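OBody AM3L15 (Pyrobaculum aerophilum, PDB 4GN5) is an engineered binding protein built on an OB-fold nucleic acid binding domain, and here binds another protein. Local coordinates at residues P14-H17 / G18-V21; L30-G34 / R35-V39; L54-K58 / T59-L63. All coordinates share one frame; numbering follows the deposited sequence.

Interaction 1: residues P14-H17 / G18-V21; sequences PNLH and GSEV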
loop_
_atom_site.group_PDB
_atom_site.type_symbol
_atom_site.label_atom_id
_atom_site.label_comp_id
_atom_site.label_asym_id
_atom_site.label_seq_id
_atom_site.Cartn_x
_atom_site.Cartn_y
_atom_site.Cartn_z
ATOM N N PRO A 14 -10.913 1.043 17.801
ATOM C CA PRO A 14 -11.985 1.596 16.968
ATOM C C PRO A 14 -12.836 2.693 17.680
ATOM O O PRO A 14 -13.290 3.641 16.997
ATOM C CB PRO A 14 -12.826 0.352 16.607
ATOM C CG PRO A 14 -11.744 -0.716 16.458
ATOM C CD PRO A 14 -10.784 -0.421 17.629
ATOM N N ASN A 15 -12.939 2.622 19.002
ATOM C CA ASN A 15 -13.623 3.629 19.807
ATOM C C ASN A 15 -13.141 5.036 19.589
ATOM O O ASN A 15 -13.868 5.999 19.806
ATOM C CB ASN A 15 -13.509 3.274 21.275
ATOM C CG ASN A 15 -14.435 4.076 22.140
ATOM O OD1 ASN A 15 -15.638 4.131 21.902
ATOM N ND2 ASN A 15 -13.894 4.695 23.169
ATOM N N LEU A 16 -11.922 5.161 19.101
ATOM C CA LEU A 16 -11.319 6.470 18.911
ATOM C C LEU A 16 -11.643 7.055 17.558
ATOM O O LEU A 16 -11.127 8.129 17.172
ATOM C CB LEU A 16 -9.801 6.410 19.149
ATOM C CG LEU A 16 -9.342 6.010 20.562
ATOM C CD1 LEU A 16 -7.856 6.144 20.801
ATOM C CD2 LEU A 16 -10.151 6.812 21.643
ATOM N N HIS A 17 -12.505 6.357 16.821
ATOM C CA HIS A 17 -12.816 6.762 15.449
ATOM C C HIS A 17 -13.261 8.220 15.393
ATOM O O HIS A 17 -14.129 8.628 16.144
ATOM C CB HIS A 17 -13.883 5.862 14.825
ATOM C CG HIS A 17 -14.441 6.404 13.544
ATOM N ND1 HIS A 17 -13.899 6.109 12.319
ATOM C CD2 HIS A 17 -15.484 7.236 13.297
ATOM C CE1 HIS A 17 -14.590 6.713 11.365
ATOM N NE2 HIS A 17 -15.554 7.415 11.934
ATOM N N GLY A 18 -12.618 8.999 14.526
ATOM C CA GLY A 18 -13.011 10.380 14.285
ATOM C C GLY A 18 -12.299 11.377 15.203
ATOM O O GLY A 18 -12.469 12.593 15.067
ATOM N N SER A 19 -11.510 10.883 16.147
ATOM C CA SER A 19 -10.769 11.795 17.032
ATOM C C SER A 19 -9.296 11.864 16.665
ATOM O O SER A 19 -8.734 10.967 15.987
ATOM C CB SER A 19 -10.943 11.400 18.480
ATOM O OG SER A 19 -10.265 10.199 18.707
ATOM N N GLU A 20 -8.683 12.947 17.110
ATOM C CA GLU A 20 -7.285 13.229 16.917
ATOM C C GLU A 20 -6.473 12.596 18.056
ATOM O O GLU A 20 -6.858 12.636 19.213
ATOM C CB GLU A 20 -7.052 14.734 16.840
ATOM C CG GLU A 20 -5.804 15.128 16.123
ATOM C CD GLU A 20 -5.472 16.575 16.207
ATOM O OE1 GLU A 20 -5.422 17.112 17.317
ATOM O OE2 GLU A 20 -5.223 17.183 15.171
ATOM N N VAL A 21 -5.382 11.945 17.689
ATOM C CA VAL A 21 -4.442 11.347 18.637
ATOM C C VAL A 21 -3.045 11.788 18.283
ATOM O O VAL A 21 -2.782 12.195 17.147
ATOM C CB VAL A 21 -4.439 9.814 18.519
ATOM C CG1 VAL A 21 -5.781 9.256 18.979
ATOM C CG2 VAL A 21 -4.091 9.357 17.024
#
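The side chain of S19 folds back over the carbonyl of L16, so that OG donates to L16 O at 2.7 Å. The backbone amide of S19 takes the same acceptor, with N 3.0 Å from L16 O, and both donors come from the same face of the carbonyl plane. One oxygen is thus gripped twice by a single residue. A chi1 of 70° allows this, with OG between the backbone N and the carbonyl carbon. The amide bond closes a type II beta turn from L16 to S19, with H17 and G18 at its corners. G18 turns with a positive phi, and a side chain there would run into the carbonyl oxygen of H17. The imidazole of H17 lies with one face over the amide of G18, CG 3.3 Å from G18 N, while its ND1 is hydrogen-bonded to the backbone N of A84. H17 N also gives to P14 O at 2.8 Å, closing the short 3-10 segment 14-16 just as the turn begins. In the given conformer of L16, one of two, its side chain crosses that of V21 at about a right angle, L16 CD1 lying 4.2 Å from V21 CG1. The turn leads into strand 20-24, which pairs with strand 75-83, V21 bonding to G80 and S19, just before the strand, to V82, while H7 packs on L16 and V21.

Interaction 2: residues L30-G34 / R35-V39; sequences LGDYG and RVKIV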
loop_
_atom_site.group_PDB
_atom_site.type_symbol
_atom_site.label_atom_id
_atom_site.label_comp_id
_atom_site.label_asym_id
_atom_site.label_seq_id
_atom_site.Cartn_x
_atom_site.Cartn_y
_atom_site.Cartn_z
ATOM N N LEU A 30 7.960 0.256 7.160
ATOM C CA LEU A 30 7.640 1.215 6.097
ATOM C C LEU A 30 7.306 0.456 4.827
ATOM O O LEU A 30 7.975 -0.538 4.483
ATOM C CB LEU A 30 8.815 2.146 5.796
ATOM C CG LEU A 30 9.291 3.132 6.883
ATOM C CD1 LEU A 30 10.746 3.622 6.525
ATOM C CD2 LEU A 30 8.305 4.341 6.997
ATOM N N GLY A 31 6.264 0.947 4.145
ATOM C CA GLY A 31 5.837 0.432 2.851
ATOM C C GLY A 31 5.495 1.616 1.961
ATOM O O GLY A 31 4.573 2.383 2.237
ATOM N N ASP A 32 6.265 1.779 0.892
ATOM C CA ASP A 32 5.994 2.797 -0.068
ATOM C C ASP A 32 5.415 2.080 -1.322
ATOM O O ASP A 32 6.133 1.330 -1.989
ATOM C CB ASP A 32 7.306 3.571 -0.415
ATOM C CG ASP A 32 7.094 4.666 -1.438
ATOM O OD1 ASP A 32 6.109 4.575 -2.222
ATOM O OD2 ASP A 32 7.925 5.638 -1.494
ATOM N N TYR A 33 4.144 2.347 -1.663
ATOM C CA TYR A 33 3.518 1.666 -2.778
ATOM C C TYR A 33 3.088 2.672 -3.783
ATOM O O TYR A 33 2.333 2.341 -4.697
ATOM C CB TYR A 33 2.281 0.836 -2.276
ATOM C CG TYR A 33 2.663 -0.014 -1.107
ATOM C CD1 TYR A 33 2.194 0.282 0.197
ATOM C CD2 TYR A 33 3.545 -1.122 -1.280
ATOM C CE1 TYR A 33 2.589 -0.515 1.331
ATOM C CE2 TYR A 33 3.924 -1.934 -0.181
ATOM C CZ TYR A 33 3.446 -1.610 1.132
ATOM O OH TYR A 33 3.859 -2.391 2.195
ATOM N N GLY A 34 3.570 3.900 -3.670
ATOM C CA GLY A 34 3.195 4.885 -4.675
ATOM C C GLY A 34 2.144 5.826 -4.097
ATOM O O GLY A 34 2.486 6.713 -3.316
ATOM N N ARG A 35 0.889 5.606 -4.466
ATOM C CA ARG A 35 -0.239 6.413 -4.016
ATOM C C ARG A 35 -0.634 6.190 -2.559
ATOM O O ARG A 35 -1.185 7.089 -1.890
ATOM C CB ARG A 35 -1.437 6.200 -4.949
ATOM C CG ARG A 35 -1.389 7.069 -6.242
ATOM C CD ARG A 35 -2.301 6.500 -7.338
ATOM N NE ARG A 35 -1.793 5.177 -7.811
ATOM C CZ ARG A 35 -2.532 4.272 -8.456
ATOM N NH1 ARG A 35 -3.816 4.502 -8.687
ATOM N NH2 ARG A 35 -1.991 3.108 -8.871
ATOM N N VAL A 36 -0.325 5.004 -2.058
ATOM C CA VAL A 36 -0.379 4.683 -0.626
ATOM C C VAL A 36 1.007 4.443 -0.083
ATOM O O VAL A 36 1.804 3.718 -0.679
ATOM C CB VAL A 36 -1.193 3.345 -0.433
ATOM C CG1 VAL A 36 -1.318 2.906 1.105
ATOM C CG2 VAL A 36 -2.551 3.503 -1.087
ATOM N N LYS A 37 1.301 5.039 1.046
ATOM C CA LYS A 37 2.496 4.762 1.800
ATOM C C LYS A 37 2.067 4.573 3.256
ATOM O O LYS A 37 1.249 5.295 3.715
ATOM C CB LYS A 37 3.444 5.937 1.630
ATOM C CG LYS A 37 3.613 6.386 0.192
ATOM C CD LYS A 37 4.823 7.239 0.007
ATOM C CE LYS A 37 5.105 7.515 -1.468
ATOM N NZ LYS A 37 6.501 7.798 -1.865
ATOM N N ILE A 38 2.606 3.591 3.950
ATOM C CA ILE A 38 2.170 3.262 5.307
ATOM C C ILE A 38 3.397 3.206 6.203
ATOM O O ILE A 38 4.388 2.577 5.863
ATOM C CB ILE A 38 1.414 1.913 5.339
ATOM C CG1 ILE A 38 0.221 1.938 4.358
ATOM C CG2 ILE A 38 0.942 1.591 6.755
ATOM C CD1 ILE A 38 -0.310 0.479 3.923
ATOM N N VAL A 39 3.344 3.906 7.330
ATOM C CA VAL A 39 4.350 3.790 8.355
ATOM C C VAL A 39 3.627 3.218 9.596
ATOM O O VAL A 39 2.544 3.721 10.006
ATOM C CB VAL A 39 5.090 5.147 8.626
ATOM C CG1 VAL A 39 4.138 6.269 8.632
ATOM C CG2 VAL A 39 5.868 5.139 10.003
HETATM O O HOH W 1 -0.264 2.718 -4.146
HETATM O O HOH W 2 0.120 1.258 -6.949
HETATM O O HOH W 3 0.659 3.867 -6.878
#
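The beta hairpin of strands 26-32 and 36-42 is closed here by its turn, the two short strand segments running almost exactly antiparallel. G31 and I38 form the hydrogen-bonded pair: G31 N gives to I38 O at 3.0 Å and I38 N to G31 O at 2.9 Å. Two residues nearer the turn, past the non-hydrogen-bonded pair D32/K37, Y33 N gives to V36 O at 2.9 Å. On the face that carries L30, D32, K37 and V39, the K37 chain lies alongside D32, extended beyond CG, and its NZ reaches D32 OD2 at 2.6 Å. The ammonium arrives from above the carboxylate, 40° out of its plane, in a salt bridge that probably offsets the charge of both groups, which are buried here. The other carboxylate oxygen makes an Asx turn, OD1 taking the amide N of G34 at 3.0 Å; with CG anti to the backbone N (chi1 180°), D32 serves both partners and is kept from swinging. L30 CD2 packs on V39 CB at 3.7 Å. Over the other face, the Y33 ring covers the backbone of G31, where a side chain would collide with Y33 OH, and its edge meets I38 CD1 at 4.0 Å. The Y33 hydroxyl itself is bound by an acidic side chain of another protein chain, and R35 forms a salt bridge to an acidic side chain of that chain. Strand 36-42 pairs along its far edge with strand 50-55, while F64 and F67 of helix 61-67 pack on K37, and F67 also on L30 and D32.

Interaction 3: residues L54-K58 / T59-L63; sequences LERGK and TPDHL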
loop_
_atom_site.group_PDB
_atom_site.type_symbol
_atom_site.label_atom_id
_atom_site.label_comp_id
_atom_site.label_asym_id
_atom_site.label_seq_id
_atom_site.Cartn_x
_atom_site.Cartn_y
_atom_site.Cartn_z
ATOM N N LEU A 54 -0.759 7.260 4.542
ATOM C CA LEU A 54 -0.697 8.438 3.683
ATOM C C LEU A 54 -1.281 8.037 2.303
ATOM O O LEU A 54 -0.697 7.198 1.642
ATOM C CB LEU A 54 0.779 8.841 3.521
ATOM C CG LEU A 54 1.377 9.386 4.807
ATOM C CD1 LEU A 54 1.830 8.331 5.841
ATOM C CD2 LEU A 54 2.471 10.288 4.434
ATOM N N GLU A 55 -2.322 8.705 1.855
ATOM C CA GLU A 55 -2.988 8.297 0.619
ATOM C C GLU A 55 -3.138 9.504 -0.239
ATOM O O GLU A 55 -3.698 10.510 0.213
ATOM C CB GLU A 55 -4.378 7.746 0.930
ATOM C CG GLU A 55 -4.325 6.388 1.471
ATOM C CD GLU A 55 -5.681 5.742 1.461
ATOM O OE1 GLU A 55 -6.379 5.798 2.459
ATOM O OE2 GLU A 55 -6.073 5.167 0.446
ATOM N N ARG A 56 -2.603 9.418 -1.456
ATOM C CA ARG A 56 -2.608 10.538 -2.390
ATOM C C ARG A 56 -4.088 10.835 -2.621
ATOM O O ARG A 56 -4.891 9.913 -2.706
ATOM C CB ARG A 56 -1.949 10.146 -3.702
ATOM C CG ARG A 56 -0.482 10.235 -3.682
ATOM C CD ARG A 56 -0.010 11.697 -3.517
ATOM N NE ARG A 56 1.439 11.665 -3.440
ATOM C CZ ARG A 56 2.214 12.723 -3.224
ATOM N NH1 ARG A 56 1.687 13.941 -3.060
ATOM N NH2 ARG A 56 3.525 12.542 -3.163
ATOM N N GLY A 57 -4.448 12.104 -2.664
ATOM C CA GLY A 57 -5.834 12.474 -2.751
ATOM C C GLY A 57 -6.436 12.812 -1.396
ATOM O O GLY A 57 -7.429 13.535 -1.360
ATOM N N LYS A 58 -5.834 12.317 -0.315
ATOM C CA LYS A 58 -6.286 12.506 1.063
ATOM C C LYS A 58 -5.293 13.223 1.968
ATOM O O LYS A 58 -5.672 14.042 2.749
ATOM C CB LYS A 58 -6.568 11.175 1.733
ATOM C CG LYS A 58 -7.838 10.576 1.409
ATOM C CD LYS A 58 -8.085 9.376 2.244
ATOM C CE LYS A 58 -8.974 8.381 1.515
ATOM N NZ LYS A 58 -9.214 7.154 2.313
ATOM N N THR A 59 -4.031 12.856 1.879
ATOM C CA THR A 59 -2.971 13.317 2.797
ATOM C C THR A 59 -2.211 14.505 2.212
ATOM O O THR A 59 -1.839 14.462 1.056
ATOM C CB THR A 59 -1.980 12.131 3.057
ATOM O OG1 THR A 59 -2.681 11.061 3.677
ATOM C CG2 THR A 59 -0.803 12.543 3.918
ATOM N N PRO A 60 -1.903 15.548 3.010
ATOM C CA PRO A 60 -1.210 16.652 2.354
ATOM C C PRO A 60 0.146 16.283 1.773
ATOM O O PRO A 60 0.875 15.454 2.351
ATOM C CB PRO A 60 -1.058 17.695 3.468
ATOM C CG PRO A 60 -2.270 17.484 4.328
ATOM C CD PRO A 60 -2.433 15.933 4.328
ATOM N N ASP A 61 0.462 16.894 0.628
ATOM C CA ASP A 61 1.690 16.621 -0.111
ATOM C C ASP A 61 2.953 16.675 0.774
ATOM O O ASP A 61 3.825 15.820 0.671
ATOM C CB ASP A 61 1.820 17.640 -1.256
ATOM C CG ASP A 61 3.008 17.344 -2.215
ATOM O OD1 ASP A 61 3.357 16.164 -2.460
ATOM O OD2 ASP A 61 3.583 18.315 -2.758
ATOM N N HIS A 62 3.077 17.693 1.616
ATOM C CA HIS A 62 4.298 17.825 2.432
ATOM C C HIS A 62 4.616 16.545 3.276
ATOM O O HIS A 62 5.792 16.207 3.492
ATOM C CB HIS A 62 4.287 19.117 3.273
ATOM C CG HIS A 62 3.340 19.093 4.436
ATOM N ND1 HIS A 62 2.017 19.468 4.328
ATOM C CD2 HIS A 62 3.536 18.775 5.742
ATOM C CE1 HIS A 62 1.431 19.352 5.509
ATOM N NE2 HIS A 62 2.326 18.923 6.382
ATOM N N LEU A 63 3.611 15.831 3.764
ATOM C CA LEU A 63 3.853 14.617 4.566
ATOM C C LEU A 63 4.462 13.460 3.773
ATOM O O LEU A 63 5.171 12.645 4.294
ATOM C CB LEU A 63 2.606 14.166 5.319
ATOM C CG LEU A 63 1.956 15.191 6.233
ATOM C CD1 LEU A 63 0.776 14.645 6.921
ATOM C CD2 LEU A 63 2.950 15.633 7.274
HETATM O O HOH W 4 -2.800 14.136 -1.904
#
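T59 comes first, and its hydroxyl turns back on the end of strand 50-55: OG1 accepts from the amide N of E55 at 3.0 Å, while T59 N gives to E55 O at 2.9 Å. Amide and side chain of one residue thus tie both polar atoms of the E55 backbone. The same carbonyl also receives K58 N, which approaches from the opposite face of its plane. With OG1 anti to the carbonyl carbon (chi1 -62°), the CG2 methyl is left to rest against L54 CG at 3.9 Å. T59 O is further joined to the amide of G57 through a water. P60 follows, and its O receives L63 N. D61 then crosses R56 obliquely: OD1 takes NH1 at 2.8 Å in a nearly straight bond, 176° at the hydrogen. The acid lies at the edge of the guanidinium, almost in its plane, although the two flat groups are turned 45° apart. R56 is bent at chi2, and its guanidinium also makes a cation-pi contact with F64. A leucine in place of R56 would probably leave D61 without its charged mate and deprive the F64 ring of its cation. At L63, CB packs on L54 CD2 at 4.0 Å, with P98 touching both leucines. The whole is the turn by which an OB fold passes from its third strand into the helix that precedes the fourth.

In the fold
From the N terminus, interaction 1 comes first, closing the turn that delivers the chain into strand 20-24. Interaction 2 follows at the tip of the hairpin 26-32/36-42, and interaction 3 closes the turn from strand 50-55 into helix 61-67. The three lie in series, none enclosing or crossing another. Interaction 1 stands apart, its nearest atoms about 11 Å from those of either other contact, and belongs to the sheet that contains strand 75-83. Interactions 2 and 3 touch in the three-stranded sheet: R35 O and R56 N, 2.8 Å apart, and K37 O and L54 N probably form hydrogen bonds, tying the hairpin to the strand that leads to the helix.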